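Local coordinates for SusD superfamily protein (Bacteroides fragilis NCTC 9343, PDB 3NQP) that probably binds glycans at the outer membrane surface, as expected of a SusD-family component of a nutrient-uptake system, at residues Leu468-Glu473 and His490-Pro495; Thr499-Asn502 and Glu508-Pro511. One frame throughout, in Å; residues are numbered along the deposited sequence.

Following the chain from the N terminus, helix 452-458 leads into the loop that carries Leu468-Glu473. Interaction 1 closes 16 intervening residues, none of them helix or strand, by bringing His490-Pro495 back against that segment. The chain then forms helix 498-503, and interaction 2 closes a shorter loop of five residues between Thr499-Asn502 and Glu508-Pro511. The two loops follow in series, neither nested nor crossed, and their centres lie about 21 Å apart. They nevertheless meet through the second segment of each: Trp494 O probably hydrogen-bonds Thr510 OG1, and Leu493 packs on Thr510. The C-terminal tail is thus tied to the extended loop that precedes helix 498-503.

Interaction 1 (Leu468-Glu473 and His490-Pro495); sequences LVFCKE and HKLLWP
Leu492 reaches across to Val469 and Phe470 with its isobutyl end, and its CD2 methyl meets both partners. CD2 lies 3.6 Å from Val469 CG1 and 3.5 Å from Phe470 CZ, whereas the closest alpha carbons, those of Val469 and Leu492, stay 8.5 Å apart, so side-chain ends make the contact. The Leu492 and Phe470 side chains cross at about a right angle, and the leucine fork comes obliquely onto the CZ end of the ring, with CG and both methyls on one side of its plane: Leu492 CG is 3.7 Å and Leu492 CD1 3.8 Å from Phe470 CZ. The fork reaches that far because Leu492 CG stands anti to its own carbonyl carbon (chi1 -64°) and the chain then continues extended. Val469 meets the same leucine at a slant, and its CG1 stands 4.0 Å above the plane of the Phe470 ring, over its centre, on the side from which Leu492 comes; valine and leucine share one side. The contact buries 120 Å², Leu492 supplying the greatest share, and is plain apolar packing between two 3-10 segments of the long irregular loop between helices 452-458 and 498-503, within the SusD family region. Helix 452-458 receives Val469 on Trp453 and Leu456 and Leu492 on Arg457; Leu468 packs on helix 431-445, and Trp494 on helix 110-135.

Interaction 2 (Thr499-Asn502 and Glu508-Pro511); sequences TMLN and EQTP
Leu501, on the short helix 498-503, faces the irregular chain at Glu508 and Gln509, with 6.7 Å between the alpha carbons of Leu501 and Glu508. Leu501 leaves its helix toward this chain, and its two methyls divide the work. CD2 rests on backbone, 3.7 Å from both Glu508 C and Gln509 N, so it packs against the peptide link joining these residues. CD1 goes to the side chain instead: it lies 3.4 Å from Gln509 NE2 and 4.0 Å from Gln509 CB. The two side chains cross at about a right angle, and Leu501 also packs on Ile496. Gln509 leaves its backbone with CG anti to N and then bends at chi2 (56°), a fold that brings the amide back alongside its own main chain. There OE1 accepts a bond from Thr510 N at 2.9 Å, with an N-H...O angle of 148°; the donor comes in at a C=O...N angle of 102°, tilted out of the carbonyl plane. A second bond comes from Ile496 N, tying the C-terminal tail to the chain just ahead of helix 498-503. Two backbone donors thus grip the carbonyl oxygen and should restrict rotation of the amide. The contact with Leu501 is shape-fitting alone, methyls against peptide and amide, and buries 121 Å². Such packing has little directionality, so the position of Gln509 probably depends on the two bonds to OE1.

Interaction 1 (Leu468-Glu473 and His490-Pro495)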
ATOM      1  N   LEU A 468      11.887  11.069   7.079  1.00  9.57           N
ATOM      2  CA  LEU A 468      11.398  10.712   8.415  1.00 10.51           C
ATOM      3  C   LEU A 468      11.859   9.318   8.891  1.00 13.62           C
ATOM      4  O   LEU A 468      11.850   9.076  10.077  1.00 11.18           O
ATOM      5  CB  LEU A 468       9.883  10.823   8.505  1.00  9.38           C
ATOM      6  CG  LEU A 468       9.290  12.224   8.575  1.00 13.67           C
ATOM      7  CD1 LEU A 468       7.754  12.114   8.772  1.00  8.27           C
ATOM      8  CD2 LEU A 468       9.984  13.166   9.634  1.00  7.62           C
ATOM      9  N   VAL A 469      12.245   8.422   7.972  1.00 11.15           N
ATOM     10  CA  VAL A 469      12.791   7.111   8.343  1.00 10.56           C
ATOM     11  C   VAL A 469      14.059   7.287   9.228  1.00 11.81           C
ATOM     12  O   VAL A 469      14.350   6.438  10.086  1.00 15.54           O
ATOM     13  CB  VAL A 469      13.124   6.261   7.100  1.00 11.92           C
ATOM     14  CG1 VAL A 469      14.248   6.944   6.303  1.00  8.73           C
ATOM     15  CG2 VAL A 469      13.514   4.839   7.480  1.00 12.07           C
ATOM     16  N   PHE A 470      14.780   8.399   9.062  1.00 13.57           N
ATOM     17  CA  PHE A 470      15.974   8.703   9.883  1.00 11.25           C
ATOM     18  C   PHE A 470      15.757   9.544  11.154  1.00 14.35           C
ATOM     19  O   PHE A 470      16.731   9.839  11.891  1.00 10.79           O
ATOM     20  CB  PHE A 470      17.015   9.448   9.029  1.00 13.55           C
ATOM     21  CG  PHE A 470      17.541   8.671   7.829  1.00 15.51           C
ATOM     22  CD1 PHE A 470      18.076   7.392   7.968  1.00 15.49           C
ATOM     23  CD2 PHE A 470      17.586   9.272   6.568  1.00 14.81           C
ATOM     24  CE1 PHE A 470      18.614   6.707   6.853  1.00 11.75           C
ATOM     25  CE2 PHE A 470      18.136   8.597   5.456  1.00 17.59           C
ATOM     26  CZ  PHE A 470      18.621   7.283   5.606  1.00 15.54           C
ATOM     27  N   CYS A 471      14.497   9.881  11.459  1.00 12.60           N
ATOM     28  CA  CYS A 471      14.177  10.752  12.588  1.00 12.22           C
ATOM     29  C   CYS A 471      13.378   9.990  13.628  1.00 11.80           C
ATOM     30  O   CYS A 471      12.496   9.177  13.299  1.00 11.15           O
ATOM     31  CB  CYS A 471      13.359  11.967  12.118  1.00 10.45           C
ATOM     32  SG  CYS A 471      14.141  12.920  10.778  1.00 13.91           S
ATOM     33  N   LYS A 472      13.642  10.280  14.900  1.00 12.05           N
ATOM     34  CA  LYS A 472      12.882   9.661  15.982  1.00 14.61           C
ATOM     35  C   LYS A 472      11.382   9.987  15.857  1.00 13.28           C
ATOM     36  O   LYS A 472      10.528   9.187  16.259  1.00 12.62           O
ATOM     37  CB  LYS A 472      13.425  10.070  17.370  1.00 17.68           C
ATOM     38  CG  LYS A 472      13.347  11.561  17.709  1.00 21.21           C
ATOM     39  CD  LYS A 472      13.908  11.828  19.177  1.00 25.97           C
ATOM     40  CE  LYS A 472      13.695  13.278  19.617  1.00 32.66           C
ATOM     41  NZ  LYS A 472      14.189  14.293  18.604  1.00 38.20           N
ATOM     42  N   GLU A 473      11.076  11.144  15.267  1.00 14.40           N
ATOM     43  CA  GLU A 473       9.695  11.557  15.033  1.00 15.26           C
ATOM     44  C   GLU A 473       8.917  10.640  14.087  1.00 15.82           C
ATOM     45  O   GLU A 473       7.676  10.585  14.161  1.00 14.68           O
ATOM     46  CB  GLU A 473       9.621  13.006  14.516  1.00 14.32           C
ATOM     47  CG  GLU A 473      10.095  14.026  15.538  1.00 16.80           C
ATOM     48  CD  GLU A 473      11.594  14.299  15.474  1.00 17.47           C
ATOM     49  OE1 GLU A 473      12.355  13.528  14.876  1.00 15.80           O
ATOM     50  OE2 GLU A 473      12.016  15.290  16.053  1.00 14.89           O
ATOM     51  N   HIS A 490      22.349   3.139   3.421  1.00 15.74           N
ATOM     52  CA  HIS A 490      22.252   2.175   2.306  1.00 16.22           C
ATOM     53  C   HIS A 490      20.996   1.304   2.418  1.00 14.11           C
ATOM     54  O   HIS A 490      20.515   0.794   1.418  1.00 11.35           O
ATOM     55  CB  HIS A 490      23.509   1.308   2.220  1.00 18.16           C
ATOM     56  CG  HIS A 490      23.671   0.352   3.364  1.00 17.24           C
ATOM     57  ND1 HIS A 490      24.095   0.748   4.606  1.00 14.69           N
ATOM     58  CD2 HIS A 490      23.448  -0.987   3.454  1.00 15.16           C
ATOM     59  CE1 HIS A 490      24.152  -0.303   5.413  1.00 17.45           C
ATOM     60  NE2 HIS A 490      23.759  -1.372   4.740  1.00 17.15           N
ATOM     61  N   LYS A 491      20.426   1.181   3.622  1.00 14.52           N
ATOM     62  CA  LYS A 491      19.239   0.343   3.816  1.00 13.44           C
ATOM     63  C   LYS A 491      17.922   1.019   3.394  1.00 15.53           C
ATOM     64  O   LYS A 491      16.846   0.407   3.559  1.00 12.47           O
ATOM     65  CB  LYS A 491      19.099  -0.105   5.274  1.00 14.03           C
ATOM     66  CG  LYS A 491      20.201  -1.069   5.798  1.00 12.36           C
ATOM     67  CD  LYS A 491      19.864  -1.548   7.198  1.00 15.54           C
ATOM     68  CE  LYS A 491      20.924  -2.473   7.804  1.00 18.84           C
ATOM     69  NZ  LYS A 491      20.476  -2.853   9.218  1.00 14.23           N
ATOM     70  N   LEU A 492      17.980   2.244   2.855  1.00 13.17           N
ATOM     71  CA  LEU A 492      16.805   2.821   2.204  1.00 13.57           C
ATOM     72  C   LEU A 492      16.359   1.931   1.029  1.00 14.17           C
ATOM     73  O   LEU A 492      15.152   1.832   0.755  1.00 14.66           O
ATOM     74  CB  LEU A 492      17.079   4.246   1.710  1.00 12.63           C
ATOM     75  CG  LEU A 492      17.403   5.363   2.714  1.00 13.61           C
ATOM     76  CD1 LEU A 492      17.793   6.646   1.943  1.00 12.53           C
ATOM     77  CD2 LEU A 492      16.226   5.594   3.681  1.00 12.07           C
ATOM     78  N   LEU A 493      17.350   1.324   0.333  1.00 11.92           N
ATOM     79  CA  LEU A 493      17.149   0.392  -0.757  1.00 13.84           C
ATOM     80  C   LEU A 493      17.420  -1.032  -0.294  1.00 13.22           C
ATOM     81  O   LEU A 493      18.045  -1.249   0.725  1.00 14.46           O
ATOM     82  CB  LEU A 493      17.984   0.749  -2.000  1.00 13.29           C
ATOM     83  CG  LEU A 493      17.827   2.195  -2.501  1.00 13.61           C
ATOM     84  CD1 LEU A 493      18.776   2.492  -3.684  1.00 10.38           C
ATOM     85  CD2 LEU A 493      16.375   2.538  -2.849  1.00 11.49           C
ATOM     86  N   TRP A 494      16.857  -1.990  -1.014  1.00 10.87           N
ATOM     87  CA  TRP A 494      16.971  -3.391  -0.678  1.00  9.72           C
ATOM     88  C   TRP A 494      18.096  -4.093  -1.458  1.00 10.13           C
ATOM     89  O   TRP A 494      18.398  -3.741  -2.629  1.00 10.58           O
ATOM     90  CB  TRP A 494      15.640  -4.089  -0.938  1.00 12.26           C
ATOM     91  CG  TRP A 494      14.449  -3.611  -0.150  1.00 12.79           C
ATOM     92  CD1 TRP A 494      14.110  -2.326   0.135  1.00 12.03           C
ATOM     93  CD2 TRP A 494      13.404  -4.436   0.372  1.00  9.91           C
ATOM     94  NE1 TRP A 494      12.904  -2.299   0.832  1.00 10.99           N
ATOM     95  CE2 TRP A 494      12.456  -3.588   0.972  1.00 10.87           C
ATOM     96  CE3 TRP A 494      13.167  -5.827   0.373  1.00 13.19           C
ATOM     97  CZ2 TRP A 494      11.287  -4.077   1.577  1.00 10.06           C
ATOM     98  CZ3 TRP A 494      12.025  -6.311   0.994  1.00 17.27           C
ATOM     99  CH2 TRP A 494      11.093  -5.446   1.575  1.00 12.31           C
ATOM    100  N   PRO A 495      18.785  -5.030  -0.799  1.00 12.19           N
ATOM    101  CA  PRO A 495      19.859  -5.710  -1.518  1.00 13.03           C
ATOM    102  C   PRO A 495      19.331  -6.863  -2.361  1.00 15.44           C
ATOM    103  O   PRO A 495      18.174  -7.249  -2.235  1.00 16.61           O
ATOM    104  CB  PRO A 495      20.710  -6.257  -0.389  1.00 17.33           C
ATOM    105  CG  PRO A 495      19.681  -6.613   0.699  1.00 10.46           C
ATOM    106  CD  PRO A 495      18.553  -5.636   0.528  1.00 12.33           C
TER

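Interaction 2 (Thr499-Asn502 and Glu508-Pro511)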
ATOM      1  N   THR A 499      23.433 -15.396  -4.258  1.00 22.62           N
ATOM      2  CA  THR A 499      23.337 -16.483  -5.249  1.00 24.78           C
ATOM      3  C   THR A 499      23.081 -15.921  -6.631  1.00 25.76           C
ATOM      4  O   THR A 499      23.716 -16.346  -7.606  1.00 25.68           O
ATOM      5  CB  THR A 499      22.240 -17.533  -4.914  1.00 25.24           C
ATOM      6  OG1 THR A 499      21.051 -16.858  -4.501  1.00 21.98           O
ATOM      7  CG2 THR A 499      22.702 -18.469  -3.834  1.00 26.24           C
HETATM    8  N   MSE A 500      22.163 -14.959  -6.723  1.00 26.90           N
HETATM    9  CA  MSE A 500      21.880 -14.272  -8.008  1.00 26.75           C
HETATM   10  C   MSE A 500      23.087 -13.513  -8.546  1.00 25.83           C
HETATM   11  O   MSE A 500      23.345 -13.499  -9.761  1.00 25.70           O
HETATM   12  CB  MSE A 500      20.688 -13.306  -7.874  1.00 25.61           C
HETATM   13  CG  MSE A 500      19.413 -13.790  -8.522  1.00 35.23           C
HETATM   14 SE   MSE A 500      18.204 -12.378  -9.129  0.75 24.72          SE
HETATM   15  CE  MSE A 500      18.474 -11.191  -7.653  1.00 28.08           C
ATOM     16  N   LEU A 501      23.803 -12.846  -7.650  1.00 27.22           N
ATOM     17  CA  LEU A 501      25.027 -12.125  -8.021  1.00 27.13           C
ATOM     18  C   LEU A 501      26.046 -13.104  -8.579  1.00 29.46           C
ATOM     19  O   LEU A 501      26.666 -12.824  -9.592  1.00 26.31           O
ATOM     20  CB  LEU A 501      25.628 -11.373  -6.821  1.00 24.70           C
ATOM     21  CG  LEU A 501      24.891 -10.103  -6.367  1.00 24.18           C
ATOM     22  CD1 LEU A 501      25.611  -9.478  -5.145  1.00 21.69           C
ATOM     23  CD2 LEU A 501      24.769  -9.081  -7.534  1.00 25.62           C
ATOM     24  N   ASN A 502      26.203 -14.261  -7.932  1.00 31.92           N
ATOM     25  CA  ASN A 502      27.156 -15.280  -8.409  1.00 32.96           C
ATOM     26  C   ASN A 502      26.768 -15.857  -9.794  1.00 33.49           C
ATOM     27  O   ASN A 502      27.633 -16.022 -10.651  1.00 36.07           O
ATOM     28  CB  ASN A 502      27.361 -16.395  -7.359  1.00 34.57           C
ATOM     29  CG  ASN A 502      28.059 -15.889  -6.077  1.00 38.17           C
ATOM     30  OD1 ASN A 502      28.551 -14.757  -6.029  1.00 47.80           O
ATOM     31  ND2 ASN A 502      28.082 -16.726  -5.029  1.00 38.83           N
ATOM     32  N   GLU A 508      25.045  -6.021 -10.361  1.00 20.17           N
ATOM     33  CA  GLU A 508      25.789  -5.542  -9.223  1.00 23.28           C
ATOM     34  C   GLU A 508      24.864  -5.413  -8.012  1.00 18.77           C
ATOM     35  O   GLU A 508      23.675  -5.188  -8.154  1.00 16.90           O
ATOM     36  CB  GLU A 508      26.482  -4.205  -9.562  1.00 27.03           C
ATOM     37  CG  GLU A 508      27.711  -4.427 -10.452  1.00 37.58           C
ATOM     38  CD  GLU A 508      28.366  -3.152 -10.948  1.00 53.55           C
ATOM     39  OE1 GLU A 508      27.861  -2.044 -10.654  1.00 55.74           O
ATOM     40  OE2 GLU A 508      29.404  -3.264 -11.641  1.00 62.99           O
ATOM     41  N   GLN A 509      25.458  -5.528  -6.834  1.00 17.12           N
ATOM     42  CA  GLN A 509      24.779  -5.292  -5.596  1.00 16.68           C
ATOM     43  C   GLN A 509      24.186  -3.880  -5.545  1.00 17.58           C
ATOM     44  O   GLN A 509      24.659  -2.953  -6.196  1.00 12.28           O
ATOM     45  CB  GLN A 509      25.709  -5.524  -4.393  1.00 14.15           C
ATOM     46  CG  GLN A 509      24.978  -5.472  -3.020  1.00 19.79           C
ATOM     47  CD  GLN A 509      23.822  -6.438  -2.933  1.00 10.35           C
ATOM     48  OE1 GLN A 509      22.664  -6.064  -3.129  1.00 15.86           O
ATOM     49  NE2 GLN A 509      24.118  -7.688  -2.652  1.00 13.66           N
ATOM     50  N   THR A 510      23.076  -3.745  -4.807  1.00 13.88           N
ATOM     51  CA  THR A 510      22.517  -2.427  -4.546  1.00 14.10           C
ATOM     52  C   THR A 510      23.575  -1.599  -3.811  1.00 16.79           C
ATOM     53  O   THR A 510      24.284  -2.145  -2.938  1.00 16.43           O
ATOM     54  CB  THR A 510      21.208  -2.583  -3.715  1.00 11.56           C
ATOM     55  OG1 THR A 510      20.336  -3.487  -4.430  1.00 11.70           O
ATOM     56  CG2 THR A 510      20.535  -1.222  -3.467  1.00 11.75           C
ATOM     57  N   PRO A 511      23.683  -0.289  -4.122  1.00 14.86           N
ATOM     58  CA  PRO A 511      24.755   0.499  -3.547  1.00 16.80           C
ATOM     59  C   PRO A 511      24.868   0.451  -2.011  1.00 16.84           C
ATOM     60  O   PRO A 511      23.868   0.384  -1.297  1.00 14.14           O
ATOM     61  CB  PRO A 511      24.413   1.931  -4.008  1.00 20.15           C
ATOM     62  CG  PRO A 511      23.750   1.734  -5.312  1.00 21.83           C
ATOM     63  CD  PRO A 511      22.888   0.506  -5.067  1.00 17.42           C
TER